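Local coordinates for histidine-rich glycoprotein (Oryctolagus cuniculus, PDB 4CCV) that binds heme, heparin, heparan sulfate, thrombospondin, plasminogen and divalent metal ions in plasma as an adapter implicated in regulating coagulation, fibrinolysis, angiogenesis and immune complex clearance, at residues A[16-21]-A[56-61]; A[23-28]-A[98-103]; A[63-68]-A[104-109]. All blocks are in the same frame, centred on the assembly; numbering follows the deposited sequence. Where two conformers were deposited one is given.

Interaction 1: A[16-21]-A[56-61]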
loop_
_atom_site.group_PDB
_atom_site.type_symbol
_atom_site.label_atom_id
_atom_site.label_comp_id
_atom_site.label_asym_id
_atom_site.label_seq_id
_atom_site.Cartn_x
_atom_site.Cartn_y
_atom_site.Cartn_z
ATOM N N LYS A 16 -2.136 -1.185 -10.040
ATOM C CA LYS A 16 -1.595 -2.509 -10.241
ATOM C C LYS A 16 -0.343 -2.741 -9.372
ATOM O O LYS A 16 -0.074 -3.875 -8.900
ATOM C CB LYS A 16 -1.297 -2.656 -11.733
ATOM C CG LYS A 16 -0.441 -3.832 -12.120
ATOM C CD LYS A 16 0.066 -3.734 -13.583
ATOM C CE LYS A 16 1.058 -2.553 -13.806
ATOM N NZ LYS A 16 2.303 -2.527 -12.945
ATOM N N SER A 17 0.429 -1.671 -9.204
ATOM C CA SER A 17 1.617 -1.723 -8.380
ATOM C C SER A 17 1.200 -2.029 -6.912
ATOM O O SER A 17 1.898 -2.773 -6.179
ATOM C CB SER A 17 2.418 -0.423 -8.512
ATOM O OG SER A 17 2.995 -0.223 -9.833
ATOM N N ALA A 18 0.129 -1.386 -6.469
ATOM C CA ALA A 18 -0.389 -1.618 -5.094
ATOM C C ALA A 18 -0.879 -3.031 -4.961
ATOM O O ALA A 18 -0.584 -3.672 -3.979
ATOM C CB ALA A 18 -1.533 -0.629 -4.716
ATOM N N ASP A 19 -1.654 -3.515 -5.945
ATOM C CA ASP A 19 -2.113 -4.914 -5.957
ATOM C C ASP A 19 -0.948 -5.887 -5.825
ATOM O O ASP A 19 -0.994 -6.818 -5.041
ATOM C CB ASP A 19 -2.888 -5.264 -7.255
ATOM C CG ASP A 19 -4.244 -4.555 -7.370
ATOM O OD1 ASP A 19 -4.791 -4.079 -6.356
ATOM O OD2 ASP A 19 -4.793 -4.503 -8.493
ATOM N N LYS A 20 0.066 -5.710 -6.666
ATOM C CA LYS A 20 1.221 -6.601 -6.624
ATOM C C LYS A 20 2.040 -6.480 -5.316
ATOM O O LYS A 20 2.538 -7.449 -4.796
ATOM C CB LYS A 20 2.152 -6.360 -7.826
ATOM C CG LYS A 20 3.356 -7.290 -7.774
ATOM C CD LYS A 20 4.176 -7.386 -9.070
ATOM C CE LYS A 20 5.166 -8.572 -9.032
ATOM N NZ LYS A 20 5.714 -8.886 -10.389
ATOM N N ALA A 21 2.218 -5.284 -4.800
ATOM C CA ALA A 21 2.915 -5.159 -3.540
ATOM C C ALA A 21 2.151 -5.829 -2.404
ATOM O O ALA A 21 2.765 -6.469 -1.544
ATOM C CB ALA A 21 3.146 -3.719 -3.219
ATOM N N VAL A 56 3.960 4.510 -2.898
ATOM C CA VAL A 56 2.561 4.342 -3.230
ATOM C C VAL A 56 1.868 4.057 -1.923
ATOM O O VAL A 56 2.114 2.996 -1.367
ATOM C CB VAL A 56 2.344 3.166 -4.172
ATOM C CG1 VAL A 56 0.858 3.000 -4.490
ATOM C CG2 VAL A 56 3.105 3.397 -5.465
ATOM N N ASP A 57 1.005 4.978 -1.463
ATOM C CA ASP A 57 0.296 4.884 -0.169
ATOM C C ASP A 57 -1.110 4.443 -0.508
ATOM O O ASP A 57 -1.759 5.079 -1.324
ATOM C CB ASP A 57 0.201 6.229 0.575
ATOM C CG ASP A 57 1.566 6.784 1.004
ATOM O OD1 ASP A 57 2.447 5.950 1.145
ATOM O OD2 ASP A 57 1.776 8.010 1.160
ATOM N N PHE A 58 -1.531 3.340 0.080
ATOM C CA PHE A 58 -2.799 2.706 -0.274
ATOM C C PHE A 58 -3.536 2.146 0.924
ATOM O O PHE A 58 -2.905 1.812 1.943
ATOM C CB PHE A 58 -2.655 1.686 -1.442
ATOM C CG PHE A 58 -1.803 0.507 -1.172
ATOM C CD1 PHE A 58 -0.431 0.563 -1.371
ATOM C CD2 PHE A 58 -2.354 -0.691 -0.779
ATOM C CE1 PHE A 58 0.350 -0.558 -1.194
ATOM C CE2 PHE A 58 -1.575 -1.808 -0.560
ATOM C CZ PHE A 58 -0.211 -1.747 -0.817
ATOM N N SER A 59 -4.885 2.128 0.837
ATOM C CA SER A 59 -5.704 1.540 1.870
ATOM C C SER A 59 -5.969 0.108 1.482
ATOM O O SER A 59 -5.949 -0.225 0.290
ATOM C CB SER A 59 -7.028 2.293 2.073
ATOM O OG SER A 59 -7.582 2.655 0.853
ATOM N N VAL A 60 -6.176 -0.722 2.504
ATOM C CA VAL A 60 -6.515 -2.125 2.361
ATOM C C VAL A 60 -7.715 -2.526 3.235
ATOM O O VAL A 60 -7.999 -1.853 4.201
ATOM C CB VAL A 60 -5.294 -3.023 2.665
ATOM C CG1 VAL A 60 -4.190 -2.757 1.621
ATOM C CG2 VAL A 60 -4.756 -2.857 4.111
ATOM N N ARG A 61 -8.367 -3.636 2.892
ATOM C CA ARG A 61 -9.418 -4.230 3.703
ATOM C C ARG A 61 -9.108 -5.689 3.989
ATOM O O ARG A 61 -8.587 -6.411 3.148
ATOM C CB ARG A 61 -10.767 -4.187 2.969
ATOM C CG ARG A 61 -11.330 -2.797 2.776
ATOM C CD ARG A 61 -11.504 -2.059 4.100
ATOM N NE ARG A 61 -12.300 -0.836 3.919
ATOM C CZ ARG A 61 -13.178 -0.347 4.807
ATOM N NH1 ARG A 61 -13.396 -0.987 5.952
ATOM N NH2 ARG A 61 -13.861 0.771 4.530
#

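Interaction 2: A[23-28]-A[98-103]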
loop_
_atom_site.group_PDB
_atom_site.type_symbol
_atom_site.label_atom_id
_atom_site.label_comp_id
_atom_site.label_asym_id
_atom_site.label_seq_id
_atom_site.Cartn_x
_atom_site.Cartn_y
_atom_site.Cartn_z
ATOM N N GLU A 23 0.208 -8.425 -2.721
ATOM C CA GLU A 23 0.332 -9.842 -3.010
ATOM C C GLU A 23 1.637 -10.347 -2.398
ATOM O O GLU A 23 1.689 -11.378 -1.711
ATOM C CB GLU A 23 0.279 -10.040 -4.550
ATOM C CG GLU A 23 0.282 -11.475 -5.022
ATOM C CD GLU A 23 0.456 -11.651 -6.529
ATOM O OE1 GLU A 23 0.589 -10.673 -7.294
ATOM O OE2 GLU A 23 0.492 -12.807 -6.949
ATOM N N VAL A 24 2.696 -9.582 -2.631
ATOM C CA VAL A 24 4.021 -9.936 -2.080
ATOM C C VAL A 24 3.998 -9.870 -0.541
ATOM O O VAL A 24 4.503 -10.753 0.147
ATOM C CB VAL A 24 5.097 -9.001 -2.632
ATOM C CG1 VAL A 24 6.381 -9.197 -1.849
ATOM C CG2 VAL A 24 5.355 -9.237 -4.158
ATOM N N TYR A 25 3.415 -8.810 0.008
ATOM C CA TYR A 25 3.395 -8.656 1.451
ATOM C C TYR A 25 2.704 -9.836 2.138
ATOM O O TYR A 25 3.228 -10.406 3.116
ATOM C CB TYR A 25 2.725 -7.302 1.834
ATOM C CG TYR A 25 2.836 -6.991 3.313
ATOM C CD1 TYR A 25 3.947 -6.351 3.841
ATOM C CD2 TYR A 25 1.795 -7.287 4.172
ATOM C CE1 TYR A 25 4.044 -6.050 5.188
ATOM C CE2 TYR A 25 1.888 -7.015 5.526
ATOM C CZ TYR A 25 3.026 -6.418 6.034
ATOM O OH TYR A 25 3.068 -6.082 7.372
ATOM N N LYS A 26 1.510 -10.189 1.645
ATOM C CA LYS A 26 0.717 -11.258 2.205
ATOM C C LYS A 26 1.376 -12.600 2.062
ATOM O O LYS A 26 1.180 -13.416 2.911
ATOM C CB LYS A 26 -0.767 -11.251 1.690
ATOM C CG LYS A 26 -0.912 -11.846 0.324
ATOM C CD LYS A 26 -2.348 -12.063 -0.130
ATOM C CE LYS A 26 -3.104 -10.771 -0.100
ATOM N NZ LYS A 26 -4.471 -11.089 -0.588
ATOM N N SER A 27 2.265 -12.809 1.078
ATOM C CA SER A 27 2.974 -14.087 0.972
ATOM C C SER A 27 3.909 -14.343 2.144
ATOM O O SER A 27 4.224 -15.487 2.416
ATOM C CB SER A 27 3.732 -14.191 -0.375
ATOM O OG SER A 27 4.883 -13.346 -0.374
ATOM N N GLU A 28 4.358 -13.278 2.817
ATOM C CA GLU A 28 5.181 -13.395 4.020
ATOM C C GLU A 28 4.454 -13.245 5.325
ATOM O O GLU A 28 5.047 -13.394 6.373
ATOM C CB GLU A 28 6.258 -12.324 4.047
ATOM C CG GLU A 28 7.381 -12.539 3.093
ATOM C CD GLU A 28 7.970 -13.935 3.141
ATOM O OE1 GLU A 28 8.003 -14.563 4.223
ATOM O OE2 GLU A 28 8.435 -14.406 2.077
ATOM N N ILE A 98 7.676 -3.044 1.271
ATOM C CA ILE A 98 6.316 -2.788 1.727
ATOM C C ILE A 98 6.112 -3.013 3.232
ATOM O O ILE A 98 6.561 -4.019 3.823
ATOM C CB ILE A 98 5.295 -3.595 0.908
ATOM C CG1 ILE A 98 3.914 -3.620 1.581
ATOM C CG2 ILE A 98 5.761 -5.005 0.639
ATOM C CD1 ILE A 98 2.887 -3.930 0.543
ATOM N N SER A 99 5.460 -2.049 3.831
ATOM C CA SER A 99 4.936 -2.142 5.186
ATOM C C SER A 99 3.458 -1.803 5.212
ATOM O O SER A 99 3.001 -0.972 4.448
ATOM C CB SER A 99 5.684 -1.143 6.104
ATOM O OG SER A 99 6.961 -1.705 6.280
ATOM N N CYS A 100 2.762 -2.409 6.171
ATOM C CA CYS A 100 1.376 -2.225 6.394
ATOM C C CYS A 100 1.063 -2.131 7.903
ATOM O O CYS A 100 1.778 -2.734 8.740
ATOM C CB CYS A 100 0.576 -3.396 5.850
ATOM S SG CYS A 100 0.606 -3.652 4.013
ATOM N N GLU A 101 -0.023 -1.428 8.214
ATOM C CA GLU A 101 -0.503 -1.284 9.598
ATOM C C GLU A 101 -2.015 -1.423 9.518
ATOM O O GLU A 101 -2.610 -0.871 8.586
ATOM C CB GLU A 101 -0.179 0.108 10.097
ATOM C CG GLU A 101 1.299 0.361 10.310
ATOM C CD GLU A 101 1.895 -0.460 11.456
ATOM O OE1 GLU A 101 1.151 -0.791 12.413
ATOM O OE2 GLU A 101 3.109 -0.759 11.389
ATOM N N VAL A 102 -2.620 -2.131 10.466
ATOM C CA VAL A 102 -4.042 -2.434 10.437
ATOM C C VAL A 102 -4.720 -1.700 11.606
ATOM O O VAL A 102 -4.079 -1.395 12.613
ATOM C CB VAL A 102 -4.220 -3.934 10.591
ATOM C CG1 VAL A 102 -5.668 -4.314 10.708
ATOM C CG2 VAL A 102 -3.630 -4.617 9.389
ATOM N N PHE A 103 -5.987 -1.403 11.418
ATOM C CA PHE A 103 -6.806 -0.639 12.351
ATOM C C PHE A 103 -8.078 -1.489 12.507
ATOM O O PHE A 103 -8.897 -1.537 11.578
ATOM C CB PHE A 103 -7.160 0.736 11.758
ATOM C CG PHE A 103 -7.912 1.660 12.712
ATOM C CD1 PHE A 103 -7.361 2.027 13.959
ATOM C CD2 PHE A 103 -9.113 2.224 12.349
ATOM C CE1 PHE A 103 -8.030 2.904 14.809
ATOM C CE2 PHE A 103 -9.792 3.080 13.220
ATOM C CZ PHE A 103 -9.248 3.413 14.436
HETATM O O HOH W 1 4.823 -4.272 7.858
#

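Interaction 3: A[63-68]-A[104-109]. With NAG (2-acetamido-2-deoxy-beta-D-glucopyranose), chain B; GSH (glutathione), chain C.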
loop_
_atom_site.group_PDB
_atom_site.type_symbol
_atom_site.label_atom_id
_atom_site.label_comp_id
_atom_site.label_asym_id
_atom_site.label_seq_id
_atom_site.Cartn_x
_atom_site.Cartn_y
_atom_site.Cartn_z
ATOM N N CYS A 63 -10.586 -8.875 4.071
ATOM C CA CYS A 63 -11.851 -9.419 3.551
ATOM C C CYS A 63 -12.402 -10.580 4.368
ATOM O O CYS A 63 -13.596 -10.920 4.227
ATOM C CB CYS A 63 -11.754 -9.816 2.084
ATOM S SG CYS A 63 -11.321 -8.362 1.076
ATOM N N SER A 64 -11.595 -11.207 5.223
ATOM C CA SER A 64 -12.184 -12.264 6.040
ATOM C C SER A 64 -13.178 -11.639 7.059
ATOM O O SER A 64 -14.168 -12.296 7.483
ATOM C CB SER A 64 -11.140 -13.140 6.697
ATOM O OG SER A 64 -10.601 -12.529 7.823
ATOM N N ARG A 65 -12.936 -10.376 7.412
ATOM C CA ARG A 65 -13.892 -9.637 8.245
ATOM C C ARG A 65 -15.155 -9.161 7.517
ATOM O O ARG A 65 -16.012 -8.602 8.146
ATOM C CB ARG A 65 -13.223 -8.506 8.984
ATOM C CG ARG A 65 -12.454 -9.049 10.178
ATOM C CD ARG A 65 -11.400 -8.093 10.589
ATOM N NE ARG A 65 -10.702 -8.494 11.804
ATOM C CZ ARG A 65 -10.827 -7.899 12.984
ATOM N NH1 ARG A 65 -11.692 -6.909 13.160
ATOM N NH2 ARG A 65 -10.087 -8.313 14.002
ATOM N N SER A 66 -15.300 -9.424 6.212
ATOM C CA SER A 66 -16.583 -9.195 5.563
ATOM C C SER A 66 -17.525 -10.351 5.780
ATOM O O SER A 66 -18.696 -10.261 5.402
ATOM C CB SER A 66 -16.443 -8.944 4.060
ATOM O OG SER A 66 -15.890 -10.063 3.367
ATOM N N HIS A 67 -17.048 -11.448 6.364
ATOM C CA HIS A 67 -17.903 -12.587 6.608
ATOM C C HIS A 67 -18.280 -12.648 8.044
ATOM O O HIS A 67 -17.564 -12.121 8.883
ATOM C CB HIS A 67 -17.206 -13.869 6.219
ATOM C CG HIS A 67 -16.695 -13.836 4.822
ATOM N ND1 HIS A 67 -17.515 -14.006 3.726
ATOM C CD2 HIS A 67 -15.458 -13.591 4.334
ATOM C CE1 HIS A 67 -16.800 -13.896 2.624
ATOM N NE2 HIS A 67 -15.551 -13.643 2.970
ATOM N N PHE A 68 -19.419 -13.299 8.298
ATOM C CA PHE A 68 -19.874 -13.627 9.669
ATOM C C PHE A 68 -20.107 -12.413 10.577
ATOM O O PHE A 68 -20.011 -12.534 11.834
ATOM C CB PHE A 68 -18.882 -14.588 10.366
ATOM C CG PHE A 68 -18.839 -15.947 9.745
ATOM C CD1 PHE A 68 -19.916 -16.836 9.915
ATOM C CD2 PHE A 68 -17.754 -16.339 8.974
ATOM C CE1 PHE A 68 -19.892 -18.091 9.320
ATOM C CE2 PHE A 68 -17.737 -17.591 8.375
ATOM C CZ PHE A 68 -18.808 -18.460 8.542
ATOM N N ASN A 104 -8.220 -2.173 13.640
ATOM C CA ASN A 104 -9.372 -3.062 13.925
ATOM C C ASN A 104 -10.426 -2.331 14.798
ATOM O O ASN A 104 -10.115 -1.716 15.810
ATOM C CB ASN A 104 -8.951 -4.368 14.628
ATOM C CG ASN A 104 -8.093 -5.251 13.754
ATOM O OD1 ASN A 104 -8.408 -5.527 12.605
ATOM N ND2 ASN A 104 -6.968 -5.696 14.315
ATOM N N PHE A 105 -11.655 -2.346 14.327
ATOM C CA PHE A 105 -12.777 -1.702 14.979
ATOM C C PHE A 105 -12.840 -1.966 16.492
ATOM O O PHE A 105 -13.062 -1.056 17.267
ATOM C CB PHE A 105 -14.060 -2.202 14.291
ATOM C CG PHE A 105 -15.298 -1.499 14.734
ATOM C CD1 PHE A 105 -15.703 -0.346 14.112
ATOM C CD2 PHE A 105 -16.080 -2.031 15.752
ATOM C CE1 PHE A 105 -16.851 0.302 14.521
ATOM C CE2 PHE A 105 -17.267 -1.386 16.149
ATOM C CZ PHE A 105 -17.607 -0.205 15.544
ATOM N N GLU A 106 -12.623 -3.215 16.875
ATOM C CA GLU A 106 -12.767 -3.657 18.270
ATOM C C GLU A 106 -11.554 -3.365 19.194
ATOM O O GLU A 106 -11.652 -3.609 20.361
ATOM C CB GLU A 106 -13.126 -5.162 18.321
ATOM C CG GLU A 106 -12.002 -6.202 18.127
ATOM C CD GLU A 106 -11.470 -6.403 16.692
ATOM O OE1 GLU A 106 -11.773 -5.646 15.712
ATOM O OE2 GLU A 106 -10.692 -7.367 16.527
ATOM N N GLU A 107 -10.440 -2.847 18.674
ATOM C CA GLU A 107 -9.263 -2.636 19.495
ATOM C C GLU A 107 -9.011 -1.189 19.910
ATOM O O GLU A 107 -7.944 -0.876 20.464
ATOM C CB GLU A 107 -8.041 -3.156 18.754
ATOM C CG GLU A 107 -8.069 -4.656 18.569
ATOM C CD GLU A 107 -6.842 -5.184 17.820
ATOM O OE1 GLU A 107 -6.184 -4.430 17.065
ATOM O OE2 GLU A 107 -6.545 -6.378 17.992
ATOM N N HIS A 108 -9.975 -0.311 19.680
ATOM C CA HIS A 108 -9.750 1.125 19.865
ATOM C C HIS A 108 -10.980 1.747 20.478
ATOM O O HIS A 108 -12.090 1.595 19.971
ATOM C CB HIS A 108 -9.403 1.794 18.521
ATOM C CG HIS A 108 -8.094 1.340 17.957
ATOM N ND1 HIS A 108 -7.996 0.333 17.017
ATOM C CD2 HIS A 108 -6.821 1.710 18.247
ATOM C CE1 HIS A 108 -6.718 0.119 16.730
ATOM N NE2 HIS A 108 -5.984 0.940 17.466
ATOM N N GLY A 109 -10.767 2.403 21.609
ATOM C CA GLY A 109 -11.815 3.117 22.312
ATOM C C GLY A 109 -12.998 2.238 22.671
ATOM O O GLY A 109 -12.860 1.032 22.849
HETATM C C1 NAG B . -8.071 -10.298 9.435
HETATM C C2 NAG B . -6.909 -10.294 10.395
HETATM C C3 NAG B . -6.762 -11.717 10.898
HETATM C C4 NAG B . -8.022 -12.303 11.480
HETATM C C5 NAG B . -9.207 -12.176 10.535
HETATM C C6 NAG B . -10.550 -12.491 11.254
HETATM C C7 NAG B . -4.811 -8.978 10.183
HETATM C C8 NAG B . -3.472 -8.769 9.478
HETATM N N2 NAG B . -5.621 -9.957 9.791
HETATM O O3 NAG B . -5.764 -11.716 11.858
HETATM O O4 NAG B . -7.768 -13.675 11.593
HETATM O O5 NAG B . -9.259 -10.860 9.992
HETATM O O6 NAG B . -10.595 -11.640 12.407
HETATM O O7 NAG B . -5.110 -8.179 11.048
HETATM N N1 GSH C . -14.173 -2.257 0.032
HETATM C CA1 GSH C . -14.020 -2.476 -1.388
HETATM C C1 GSH C . -15.387 -2.855 -1.946
HETATM O O11 GSH C . -16.337 -2.046 -1.743
HETATM O O12 GSH C . -15.608 -3.912 -2.561
HETATM C CB1 GSH C . -12.817 -3.408 -1.467
HETATM C CG1 GSH C . -12.923 -4.438 -2.577
HETATM C CD1 GSH C . -13.440 -5.783 -2.116
HETATM O OE1 GSH C . -13.234 -6.673 -2.884
HETATM N N2 GSH C . -14.064 -6.062 -0.940
HETATM C CA2 GSH C . -14.441 -7.456 -0.661
HETATM C C2 GSH C . -15.659 -7.984 -1.402
HETATM O O2 GSH C . -15.797 -9.204 -1.446
HETATM C CB2 GSH C . -14.617 -7.634 0.835
HETATM S SG2 GSH C . -13.106 -6.991 1.631
HETATM N N3 GSH C . -16.544 -7.101 -1.917
HETATM C CA3 GSH C . -17.872 -7.435 -2.462
HETATM C C3 GSH C . -17.872 -8.591 -3.440
HETATM O O31 GSH C . -17.162 -8.495 -4.470
HETATM O O32 GSH C . -18.575 -9.603 -3.181
#

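Interaction 1: A[16-21]-A[56-61]
A18 meets F58 and V56 where the single long helix of this cystatin domain, the N2 domain of the glycoprotein, lies across its antiparallel sheet. The join, between helix 15-27 and the central strand 51-62, is buried, its centre about 4 Å from the centre of the chain, and no hydrogen bond crosses it.

The main interaction is a CH-pi contact. The methyl of A18 sits over one face of the F58 ring, 3.8 Å from CB to the ring centroid and 15° off the normal, displaced a little toward the rim. F58 holds its CG between its own backbone N and carbonyl carbon (chi1 64°), which turns the ring broadside to the helix. With only a methyl between them, helix and aromatic ring can come close.

Apolar packing fills in around this. On the strand, V56 and F58 both direct their CB toward the helix, while D57 between them points away and forms salt bridges with R42 and R78. V37, C77 and I98, from three other strands, also touch F58, so its side chain is enclosed by the helix and three strands besides its own. Beside the ring, V56 makes the looser approach to the same methyl, with CG1 4.4 Å from A18 CB.

Interaction 2: A[23-28]-A[98-103]
The helix-on-sheet core of the cystatin fold reaches its edge here, where Y25, near the end of helix 15-27, lies against strand 95-104 beside the disulfide of C100. The short axes of 23-27 and 98-103 pass 8.9 Å apart at 74°, so the helix runs steeply across the strand and Y25 is the side chain that spans the gap.

C100 takes the face of the tyrosine: its SG stands over the middle of the ring, 3.9 Å from the centroid and 12° off the normal, a sulfur-aromatic contact. C100 CB lies over the same ring, farther from the normal, as a CH-pi partner. I98 works at the root and rim instead. Its carbonyl O lies at the ring edge, near the ring plane, 3.5 Å from Y25 CD1. In the conformer given, one of two modelled for I98, CD1 also comes 3.6 Å from Y25 CB. Y25 has CG anti to the backbone N (chi1 -172°), a setting that sends the ring out from the helix, past I98 and on to C100.

The polar end is served by a water that lies 2.6 Å from Y25 OH; it accepts a longer bond from the backbone N of C100, at 3.3 Å. This bridge ties the phenol to the strand without a direct hydrogen bond.

Around the contact, Y32 from the loop after the helix meets the Y25 ring edge-to-face and also touches C100, while the disulfide to C77 fastens 95-104, outermost in the sheet, to its neighbour strand 73-84.

Interaction 3: A[63-68]-A[104-109]
R65 and E106 form a two-pronged salt bridge between two loops at one end of the cystatin domain: the 3-10 turn that follows strand 51-62 and the segment leaving strand 95-104. R65 NH1 donates to E106 OE1 and R65 NH2 to E106 OE2, both at 2.8 Å and nearly straight, 175° and 165° at the hydrogen. Guanidinium and carboxylate are close to coplanar, and each oxygen is approached on its syn side, OE1 from somewhat out of plane. The arginine chain, extended from CG to NE, carries its head across; E106 bends at chi2 to face it.

N104 uses the flat of the same group. Its OD1 lies over the centre of the guanidinium, 3.4 Å from R65 CZ, with amide and guanidinium planes stacked 16° apart. This is face packing, while the amide's ND2 donates to E107 OE1 from above that carboxylate's plane. N104 O accepts from E107 N and H108 ND1, which arrive from opposite faces.

R65 NH1 has a second acceptor, H71 O, and NE makes two weak bonds to O5 and O6 of the N-acetylglucosamine of the glycan probably carried by N62, so protein carboxylate and sugar share one arginine.

In the same turn C63 carries glutathione through a mixed disulfide, modelled somewhat long. C63 O is doubly satisfied by the N and OG of S66; the hydroxyl bond, 2.6 Å from S66 OG to C63 O, falls on a lone pair in the carbonyl plane.

In the fold
Interactions 1 and 2 lie about two turns apart on helix 15-27, pressed on one sheet, their centres about 9 Å apart. I98 joins them: in the conformer given, its CD1 packs 4.0 Å from F58 CZ, and the same residue also belongs to interaction 2. Interaction 3 lies at the far end of the strands, with its centre about 17 Å from that of interaction 2 and 20 Å from that of interaction 1. Strand 95-104 runs on into it, and F103 meets the H108 ring there. Strand 51-62 leads likewise from F58 to R61, which lines the glutathione pocket with R36, C63 and S66; the F58 side chain remains about 11 Å from the glutathione.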